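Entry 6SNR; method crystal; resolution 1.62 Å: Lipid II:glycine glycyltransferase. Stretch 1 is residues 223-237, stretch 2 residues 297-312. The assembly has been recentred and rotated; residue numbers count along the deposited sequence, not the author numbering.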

ATOM      1  N   ASP A 223       9.593  -8.977 -10.538  1.00 21.44           N
ATOM      2  CA  ASP A 223      10.461  -9.029  -9.383  1.00 20.24           C
ATOM      3  C   ASP A 223       9.780  -9.281  -8.025  1.00 17.65           C
ATOM      4  O   ASP A 223      10.451  -9.321  -6.974  1.00 20.25           O
ATOM      5  CB  ASP A 223      11.264  -7.699  -9.294  1.00 21.14           C
ATOM      6  CG  ASP A 223      12.061  -7.430 -10.538  1.00 22.03           C
ATOM      7  OD1 ASP A 223      12.787  -8.332 -11.076  1.00 21.76           O
ATOM      8  OD2 ASP A 223      11.958  -6.298 -11.042  1.00 22.98           O
ATOM      9  N   GLY A 224       8.464  -9.404  -8.070  1.00 20.41           N
ATOM     10  CA  GLY A 224       7.655  -9.619  -6.880  1.00 21.65           C
ATOM     11  C   GLY A 224       7.360  -8.313  -6.130  1.00 20.78           C
ATOM     12  O   GLY A 224       6.978  -8.317  -4.972  1.00 20.93           O
ATOM     13  N   ASP A 225       7.658  -7.203  -6.775  1.00 19.34           N
ATOM     14  CA  ASP A 225       7.468  -5.867  -6.186  1.00 18.15           C
ATOM     15  C   ASP A 225       6.146  -5.166  -6.456  1.00 18.46           C
ATOM     16  O   ASP A 225       5.960  -4.025  -6.011  1.00 17.97           O
ATOM     17  CB  ASP A 225       8.660  -4.971  -6.594  1.00 18.46           C
ATOM     18  CG  ASP A 225       9.977  -5.485  -6.024  1.00 19.55           C
ATOM     19  OD1 ASP A 225       9.961  -6.028  -4.903  1.00 19.49           O
ATOM     20  OD2 ASP A 225      11.037  -5.275  -6.666  1.00 19.46           O
ATOM     21  N   ALA A 226       5.250  -5.817  -7.185  1.00 19.18           N
ATOM     22  CA  ALA A 226       3.860  -5.397  -7.352  1.00 19.11           C
ATOM     23  C   ALA A 226       3.017  -6.661  -7.355  1.00 20.91           C
ATOM     24  O   ALA A 226       3.356  -7.620  -8.051  1.00 21.05           O
ATOM     25  CB  ALA A 226       3.653  -4.642  -8.609  1.00 18.80           C
ATOM     26  N   GLU A 227       1.932  -6.666  -6.567  1.00 18.97           N
ATOM     27  CA  GLU A 227       0.941  -7.740  -6.629  1.00 20.10           C
ATOM     28  C   GLU A 227      -0.466  -7.169  -6.596  1.00 19.17           C
ATOM     29  O   GLU A 227      -0.730  -6.167  -5.945  1.00 18.18           O
ATOM     30  CB  GLU A 227       1.119  -8.701  -5.461  1.00 20.63           C
ATOM     31  CG  GLU A 227       2.533  -9.261  -5.363  1.00 22.33           C
ATOM     32  CD  GLU A 227       2.807 -10.405  -6.336  1.00 25.15           C
ATOM     33  OE1 GLU A 227       1.867 -10.971  -6.931  1.00 26.69           O
ATOM     34  OE2 GLU A 227       3.994 -10.731  -6.480  1.00 24.09           O
ATOM     35  N   LEU A 228      -1.379  -7.851  -7.299  1.00 18.25           N
ATOM     36  CA  LEU A 228      -2.766  -7.508  -7.319  1.00 20.06           C
ATOM     37  C   LEU A 228      -3.547  -8.515  -6.481  1.00 20.49           C
ATOM     38  O   LEU A 228      -3.331  -9.722  -6.622  1.00 21.57           O
ATOM     39  CB  LEU A 228      -3.296  -7.550  -8.740  1.00 19.31           C
ATOM     40  CG  LEU A 228      -4.807  -7.357  -8.931  1.00 20.36           C
ATOM     41  CD1 LEU A 228      -5.232  -5.956  -8.553  1.00 20.71           C
ATOM     42  CD2 LEU A 228      -5.232  -7.716 -10.362  1.00 22.78           C
ATOM     43  N   PHE A 229      -4.420  -8.016  -5.612  1.00 18.38           N
ATOM     44  CA  PHE A 229      -5.276  -8.907  -4.786  1.00 19.42           C
ATOM     45  C   PHE A 229      -6.698  -8.599  -5.184  1.00 18.64           C
ATOM     46  O   PHE A 229      -7.026  -7.435  -5.410  1.00 18.52           O
ATOM     47  CB  PHE A 229      -5.054  -8.674  -3.279  1.00 18.52           C
ATOM     48  CG  PHE A 229      -3.731  -9.130  -2.803  1.00 19.57           C
ATOM     49  CD1 PHE A 229      -2.615  -8.339  -3.008  1.00 19.83           C
ATOM     50  CD2 PHE A 229      -3.569 -10.360  -2.209  1.00 21.11           C
ATOM     51  CE1 PHE A 229      -1.375  -8.782  -2.648  1.00 20.07           C
ATOM     52  CE2 PHE A 229      -2.317 -10.790  -1.800  1.00 22.42           C
ATOM     53  CZ  PHE A 229      -1.210  -9.977  -2.036  1.00 21.08           C
ATOM     54  N   LEU A 230      -7.553  -9.640  -5.222  1.00 18.98           N
ATOM     55  CA  LEU A 230      -8.976  -9.479  -5.533  1.00 22.31           C
ATOM     56  C   LEU A 230      -9.779 -10.269  -4.485  1.00 21.01           C
ATOM     57  O   LEU A 230      -9.359 -11.381  -4.074  1.00 23.52           O
ATOM     58  CB  LEU A 230      -9.245 -10.044  -6.910  1.00 21.73           C
ATOM     59  CG  LEU A 230      -8.632  -9.359  -8.106  1.00 22.53           C
ATOM     60  CD1 LEU A 230      -8.974 -10.102  -9.388  1.00 23.25           C
ATOM     61  CD2 LEU A 230      -9.113  -7.932  -8.174  1.00 22.61           C
ATOM     62  N   VAL A 231     -10.925  -9.739  -4.084  1.00 21.86           N
ATOM     63  CA  VAL A 231     -11.788 -10.453  -3.094  1.00 20.75           C
ATOM     64  C   VAL A 231     -13.040 -10.943  -3.831  1.00 21.25           C
ATOM     65  O   VAL A 231     -13.716 -10.151  -4.474  1.00 22.35           O
ATOM     66  CB  VAL A 231     -12.198  -9.549  -1.942  1.00 21.27           C
ATOM     67  CG1 VAL A 231     -13.110 -10.287  -0.956  1.00 23.37           C
ATOM     68  CG2 VAL A 231     -10.956  -9.018  -1.215  1.00 22.11           C
ATOM     69  N   LYS A 232     -13.304 -12.243  -3.703  1.00 25.21           N
ATOM     70  CA  LYS A 232     -14.375 -12.929  -4.414  1.00 27.32           C
ATOM     71  C   LYS A 232     -15.418 -13.473  -3.412  1.00 27.24           C
ATOM     72  O   LYS A 232     -15.076 -13.982  -2.346  1.00 26.60           O
ATOM     73  CB  LYS A 232     -13.798 -14.105  -5.179  1.00 31.35           C
ATOM     74  CG  LYS A 232     -14.793 -14.764  -6.125  1.00 36.20           C
ATOM     75  CD  LYS A 232     -14.102 -15.761  -7.028  1.00 38.44           C
ATOM     76  CE  LYS A 232     -14.483 -15.540  -8.470  1.00 40.98           C
ATOM     77  NZ  LYS A 232     -14.104 -16.746  -9.256  1.00 41.98           N
ATOM     78  N   LEU A 233     -16.681 -13.384  -3.801  1.00 28.82           N
ATOM     79  CA  LEU A 233     -17.761 -14.080  -3.109  1.00 27.79           C
ATOM     80  C   LEU A 233     -18.156 -15.183  -4.079  1.00 25.43           C
ATOM     81  O   LEU A 233     -18.589 -14.875  -5.189  1.00 29.46           O
ATOM     82  CB  LEU A 233     -18.928 -13.141  -2.875  1.00 28.57           C
ATOM     83  CG  LEU A 233     -20.235 -13.829  -2.398  1.00 30.44           C
ATOM     84  CD1 LEU A 233     -19.962 -14.653  -1.135  1.00 32.47           C
ATOM     85  CD2 LEU A 233     -21.306 -12.783  -2.138  1.00 33.61           C
ATOM     86  N   ASP A 234     -17.937 -16.435  -3.697  1.00 28.15           N
ATOM     87  CA  ASP A 234     -18.197 -17.561  -4.591  1.00 29.28           C
ATOM     88  C   ASP A 234     -19.344 -18.400  -4.028  1.00 29.77           C
ATOM     89  O   ASP A 234     -19.166 -19.077  -3.015  1.00 32.87           O
ATOM     90  CB  ASP A 234     -17.000 -18.477  -4.747  1.00 30.76           C
ATOM     91  CG  ASP A 234     -17.194 -19.461  -5.880  1.00 33.42           C
ATOM     92  OD1 ASP A 234     -17.214 -19.018  -7.053  1.00 37.76           O
ATOM     93  OD2 ASP A 234     -17.391 -20.662  -5.617  1.00 37.03           O
ATOM     94  N   PRO A 235     -20.490 -18.371  -4.703  1.00 29.58           N
ATOM     95  CA  PRO A 235     -21.657 -19.128  -4.189  1.00 30.73           C
ATOM     96  C   PRO A 235     -21.440 -20.617  -4.035  1.00 30.64           C
ATOM     97  O   PRO A 235     -21.893 -21.183  -3.048  1.00 29.01           O
ATOM     98  CB  PRO A 235     -22.720 -18.889  -5.251  1.00 31.07           C
ATOM     99  CG  PRO A 235     -22.365 -17.600  -5.874  1.00 33.05           C
ATOM    100  CD  PRO A 235     -20.860 -17.495  -5.822  1.00 29.21           C
ATOM    101  N   LYS A 236     -20.782 -21.278  -4.991  1.00 32.09           N
ATOM    102  CA  LYS A 236     -20.553 -22.729  -4.867  1.00 35.53           C
ATOM    103  C   LYS A 236     -19.750 -23.098  -3.641  1.00 34.29           C
ATOM    104  O   LYS A 236     -20.070 -24.067  -2.938  1.00 30.87           O
ATOM    105  CB  LYS A 236     -19.811 -23.283  -6.079  1.00 40.01           C
ATOM    106  CG  LYS A 236     -20.677 -23.544  -7.276  1.00 45.10           C
ATOM    107  CD  LYS A 236     -19.916 -24.333  -8.331  1.00 49.01           C
ATOM    108  CE  LYS A 236     -20.670 -24.389  -9.652  1.00 52.74           C
ATOM    109  NZ  LYS A 236     -21.014 -23.038 -10.194  1.00 54.61           N
ATOM    110  N   GLU A 237     -18.675 -22.351  -3.385  1.00 33.09           N
ATOM    111  CA  GLU A 237     -17.856 -22.642  -2.236  1.00 33.52           C
ATOM    112  C   GLU A 237     -18.682 -22.500  -0.957  1.00 31.04           C
ATOM    113  O   GLU A 237     -18.582 -23.326  -0.051  1.00 32.48           O
ATOM    114  CB  GLU A 237     -16.646 -21.703  -2.154  1.00 36.99           C
ATOM    115  CG  GLU A 237     -15.560 -21.925  -3.207  1.00 41.32           C
ATOM    116  CD  GLU A 237     -14.276 -21.172  -2.859  1.00 42.20           C
ATOM    117  OE1 GLU A 237     -14.349 -20.137  -2.164  1.00 46.83           O
ATOM    118  OE2 GLU A 237     -13.188 -21.620  -3.255  1.00 50.41           O
ATOM    119  N   GLU A 297     -27.096 -16.092 -11.143  1.00 40.41           N
ATOM    120  CA  GLU A 297     -26.585 -14.811 -11.627  1.00 44.12           C
ATOM    121  C   GLU A 297     -25.080 -14.853 -11.893  1.00 40.93           C
ATOM    122  O   GLU A 297     -24.618 -14.488 -12.978  1.00 46.12           O
ATOM    123  CB  GLU A 297     -26.884 -13.697 -10.621  1.00 47.27           C
ATOM    124  CG  GLU A 297     -28.264 -13.072 -10.756  1.00 54.72           C
ATOM    125  CD  GLU A 297     -28.397 -12.242 -12.020  1.00 59.07           C
ATOM    126  OE1 GLU A 297     -27.672 -11.227 -12.157  1.00 59.61           O
ATOM    127  OE2 GLU A 297     -29.221 -12.612 -12.884  1.00 62.63           O
ATOM    128  N   HIS A 298     -24.314 -15.294 -10.906  1.00 38.20           N
ATOM    129  CA  HIS A 298     -22.858 -15.276 -11.016  1.00 36.04           C
ATOM    130  C   HIS A 298     -22.257 -16.665 -10.808  1.00 35.86           C
ATOM    131  O   HIS A 298     -21.752 -16.958  -9.728  1.00 36.31           O
ATOM    132  CB  HIS A 298     -22.303 -14.285  -9.998  1.00 37.33           C
ATOM    133  CG  HIS A 298     -22.757 -12.878 -10.221  1.00 39.30           C
ATOM    134  ND1 HIS A 298     -23.756 -12.290  -9.476  1.00 42.80           N
ATOM    135  CD2 HIS A 298     -22.348 -11.938 -11.106  1.00 43.01           C
ATOM    136  CE1 HIS A 298     -23.943 -11.048  -9.888  1.00 40.57           C
ATOM    137  NE2 HIS A 298     -23.096 -10.808 -10.871  1.00 41.56           N
ATOM    138  N   PRO A 299     -22.296 -17.529 -11.850  1.00 37.84           N
ATOM    139  CA  PRO A 299     -21.862 -18.944 -11.765  1.00 38.53           C
ATOM    140  C   PRO A 299     -20.458 -19.186 -11.233  1.00 40.16           C
ATOM    141  O   PRO A 299     -20.233 -20.155 -10.515  1.00 42.33           O
ATOM    142  CB  PRO A 299     -21.983 -19.455 -13.211  1.00 40.82           C
ATOM    143  CG  PRO A 299     -22.941 -18.536 -13.863  1.00 40.72           C
ATOM    144  CD  PRO A 299     -22.855 -17.205 -13.175  1.00 39.21           C
ATOM    145  N   GLU A 300     -19.527 -18.304 -11.575  1.00 39.65           N
ATOM    146  CA  GLU A 300     -18.168 -18.390 -11.077  1.00 39.67           C
ATOM    147  C   GLU A 300     -17.877 -17.230 -10.112  1.00 38.61           C
ATOM    148  O   GLU A 300     -16.748 -16.778 -10.034  1.00 39.32           O
ATOM    149  CB  GLU A 300     -17.192 -18.342 -12.256  1.00 38.43           C
ATOM    150  N   GLY A 301     -18.898 -16.745  -9.403  1.00 37.51           N
ATOM    151  CA  GLY A 301     -18.713 -15.750  -8.341  1.00 32.77           C
ATOM    152  C   GLY A 301     -18.638 -14.320  -8.819  1.00 34.83           C
ATOM    153  O   GLY A 301     -18.753 -14.026 -10.013  1.00 30.31           O
ATOM    154  N   ILE A 302     -18.455 -13.418  -7.861  1.00 32.70           N
ATOM    155  CA  ILE A 302     -18.426 -12.014  -8.131  1.00 33.19           C
ATOM    156  C   ILE A 302     -17.270 -11.446  -7.327  1.00 30.56           C
ATOM    157  O   ILE A 302     -17.050 -11.830  -6.177  1.00 29.80           O
ATOM    158  CB  ILE A 302     -19.747 -11.317  -7.728  1.00 35.73           C
ATOM    159  CG1 ILE A 302     -19.760  -9.853  -8.204  1.00 39.69           C
ATOM    160  CG2 ILE A 302     -19.998 -11.392  -6.233  1.00 38.00           C
ATOM    161  CD1 ILE A 302     -20.861  -9.005  -7.598  1.00 41.64           C
ATOM    162  N   TYR A 303     -16.529 -10.555  -7.961  1.00 27.59           N
ATOM    163  CA  TYR A 303     -15.460  -9.837  -7.264  1.00 26.12           C
ATOM    164  C   TYR A 303     -16.007  -8.554  -6.656  1.00 24.13           C
ATOM    165  O   TYR A 303     -16.695  -7.790  -7.317  1.00 26.76           O
ATOM    166  CB  TYR A 303     -14.325  -9.528  -8.238  1.00 24.83           C
ATOM    167  CG  TYR A 303     -13.524 -10.747  -8.593  1.00 23.95           C
ATOM    168  CD1 TYR A 303     -12.657 -11.334  -7.683  1.00 21.66           C
ATOM    169  CD2 TYR A 303     -13.610 -11.312  -9.855  1.00 25.58           C
ATOM    170  CE1 TYR A 303     -11.905 -12.461  -7.984  1.00 25.01           C
ATOM    171  CE2 TYR A 303     -12.860 -12.432 -10.178  1.00 25.67           C
ATOM    172  CZ  TYR A 303     -12.014 -13.014  -9.257  1.00 26.94           C
ATOM    173  OH  TYR A 303     -11.274 -14.145  -9.592  1.00 30.47           O
ATOM    174  N   LEU A 304     -15.644  -8.330  -5.389  1.00 25.74           N
ATOM    175  CA  LEU A 304     -16.121  -7.236  -4.584  1.00 24.42           C
ATOM    176  C   LEU A 304     -15.127  -6.118  -4.327  1.00 22.39           C
ATOM    177  O   LEU A 304     -15.512  -4.963  -4.147  1.00 22.47           O
ATOM    178  CB  LEU A 304     -16.511  -7.795  -3.204  1.00 24.88           C
ATOM    179  CG  LEU A 304     -17.635  -8.845  -3.195  1.00 25.49           C
ATOM    180  CD1 LEU A 304     -18.015  -9.165  -1.765  1.00 25.88           C
ATOM    181  CD2 LEU A 304     -18.817  -8.377  -4.012  1.00 26.35           C
ATOM    182  N   SER A 305     -13.849  -6.471  -4.218  1.00 22.19           N
ATOM    183  CA  SER A 305     -12.838  -5.454  -3.967  1.00 22.51           C
ATOM    184  C   SER A 305     -11.517  -5.893  -4.571  1.00 19.59           C
ATOM    185  O   SER A 305     -11.347  -7.037  -4.943  1.00 20.50           O
ATOM    186  CB  SER A 305     -12.682  -5.160  -2.485  1.00 25.02           C
ATOM    187  OG  SER A 305     -12.165  -6.244  -1.752  1.00 23.82           O
ATOM    188  N   GLY A 306     -10.564  -4.977  -4.622  1.00 19.22           N
ATOM    189  CA  GLY A 306      -9.236  -5.289  -5.150  1.00 19.34           C
ATOM    190  C   GLY A 306      -8.249  -4.210  -4.741  1.00 17.77           C
ATOM    191  O   GLY A 306      -8.645  -3.092  -4.323  1.00 18.45           O
ATOM    192  N   ALA A 307      -6.963  -4.578  -4.785  1.00 19.16           N
ATOM    193  CA  ALA A 307      -5.921  -3.638  -4.438  1.00 19.21           C
ATOM    194  C   ALA A 307      -4.578  -4.017  -5.027  1.00 18.61           C
ATOM    195  O   ALA A 307      -4.299  -5.181  -5.296  1.00 18.67           O
ATOM    196  CB  ALA A 307      -5.807  -3.576  -2.942  1.00 20.05           C
ATOM    197  N   LEU A 308      -3.729  -2.993  -5.187  1.00 17.64           N
ATOM    198  CA  LEU A 308      -2.343  -3.172  -5.585  1.00 18.63           C
ATOM    199  C   LEU A 308      -1.395  -2.929  -4.412  1.00 17.76           C
ATOM    200  O   LEU A 308      -1.503  -1.894  -3.744  1.00 17.39           O
ATOM    201  CB  LEU A 308      -2.065  -2.209  -6.720  1.00 19.62           C
ATOM    202  CG  LEU A 308      -2.622  -2.528  -8.110  1.00 22.83           C
ATOM    203  CD1 LEU A 308      -2.459  -1.329  -9.059  1.00 25.95           C
ATOM    204  CD2 LEU A 308      -1.949  -3.745  -8.697  1.00 26.39           C
ATOM    205  N   LEU A 309      -0.479  -3.881  -4.175  1.00 17.05           N
ATOM    206  CA  LEU A 309       0.464  -3.909  -3.063  1.00 17.41           C
ATOM    207  C   LEU A 309       1.868  -3.908  -3.662  1.00 16.51           C
ATOM    208  O   LEU A 309       2.170  -4.733  -4.509  1.00 17.78           O
ATOM    209  CB  LEU A 309       0.299  -5.189  -2.247  1.00 18.85           C
ATOM    210  CG  LEU A 309       1.181  -5.419  -1.041  1.00 19.68           C
ATOM    211  CD1 LEU A 309       0.894  -4.370   0.013  1.00 18.43           C
ATOM    212  CD2 LEU A 309       1.032  -6.845  -0.483  1.00 18.91           C
ATOM    213  N   MET A 310       2.685  -2.920  -3.286  1.00 16.82           N
ATOM    214  CA  MET A 310       4.069  -2.803  -3.800  1.00 17.58           C
ATOM    215  C   MET A 310       5.071  -3.080  -2.740  1.00 15.91           C
ATOM    216  O   MET A 310       4.770  -3.011  -1.545  1.00 15.35           O
ATOM    217  CB  MET A 310       4.330  -1.360  -4.309  1.00 18.01           C
ATOM    218  CG  MET A 310       3.252  -0.744  -5.133  1.00 22.12           C
ATOM    219  SD  MET A 310       2.665  -1.730  -6.506  1.00 25.23           S
ATOM    220  CE  MET A 310       1.032  -2.021  -5.988  1.00 33.13           C
ATOM    221  N   PHE A 311       6.334  -3.347  -3.113  1.00 16.16           N
ATOM    222  CA  PHE A 311       7.388  -3.604  -2.155  1.00 14.98           C
ATOM    223  C   PHE A 311       8.699  -2.929  -2.555  1.00 15.34           C
ATOM    224  O   PHE A 311       9.003  -2.802  -3.763  1.00 15.61           O
ATOM    225  CB  PHE A 311       7.754  -5.079  -2.064  1.00 15.90           C
ATOM    226  CG  PHE A 311       6.640  -5.941  -1.506  1.00 17.04           C
ATOM    227  CD1 PHE A 311       5.674  -6.480  -2.332  1.00 17.42           C
ATOM    228  CD2 PHE A 311       6.592  -6.162  -0.172  1.00 18.80           C
ATOM    229  CE1 PHE A 311       4.633  -7.277  -1.791  1.00 19.80           C
ATOM    230  CE2 PHE A 311       5.588  -6.939   0.376  1.00 20.37           C
ATOM    231  CZ  PHE A 311       4.603  -7.485  -0.428  1.00 20.22           C
ATOM    232  N   ALA A 312       9.455  -2.590  -1.544  1.00 14.90           N
ATOM    233  CA  ALA A 312      10.861  -2.179  -1.672  1.00 16.02           C
ATOM    234  C   ALA A 312      11.609  -2.669  -0.471  1.00 15.75           C
ATOM    235  O   ALA A 312      11.736  -1.982   0.531  1.00 18.97           O
ATOM    236  CB  ALA A 312      10.981  -0.644  -1.851  1.00 16.18           C
TER

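Strands 226-233 and 302-312 pair antiparallel, and nine of the eleven hydrogen bonds between the stretches join backbone to backbone. Glu-227 and Leu-309 bond reciprocally: Glu-227 N gives to Leu-309 O (2.8 Å), and Leu-309 N to Glu-227 O (2.9 Å). Phe-229 and Ala-307 do the same, as do Leu-233 and Ile-302. Phe-311 N closes one end on Asp-225 O at 3.0 Å.

The pattern shifts at Val-231. Val-231 N gives to Ser-305 O (2.9 Å), but Val-231 O accepts from Leu-304 N (2.8 Å) instead of Ser-305 N. Ser-305 N is left buried without a partner in the model. Ser-305 OG also has none. Register changes here too, so Lys-232 lies opposite Tyr-303.

The Tyr-303 ring is sandwiched. Leu-230 CD1 covers one face and Lys-232 CE the other, both as CH-pi contacts. Tyr-303 OH is satisfied elsewhere in the structure. Beyond the ring, Lys-232 NZ gives to Glu-300 O at 2.8 Å. Lys-236 NZ makes a weak bond to Pro-299 O at 3.0 Å. Leu-228 CD1 meets Leu-308 CD2 at 4.0 Å, and Phe-229 CE1 meets Leu-309 CD2 at 3.8 Å; these are apolar contacts.

Gly-306 leaves room for Leu-230: a CB there would clash with Leu-230 CD2. Gly-301 N bonds to His-298 O (2.9 Å). Asp-234 OD2 caps the following helix through Glu-237 N (3.1 Å).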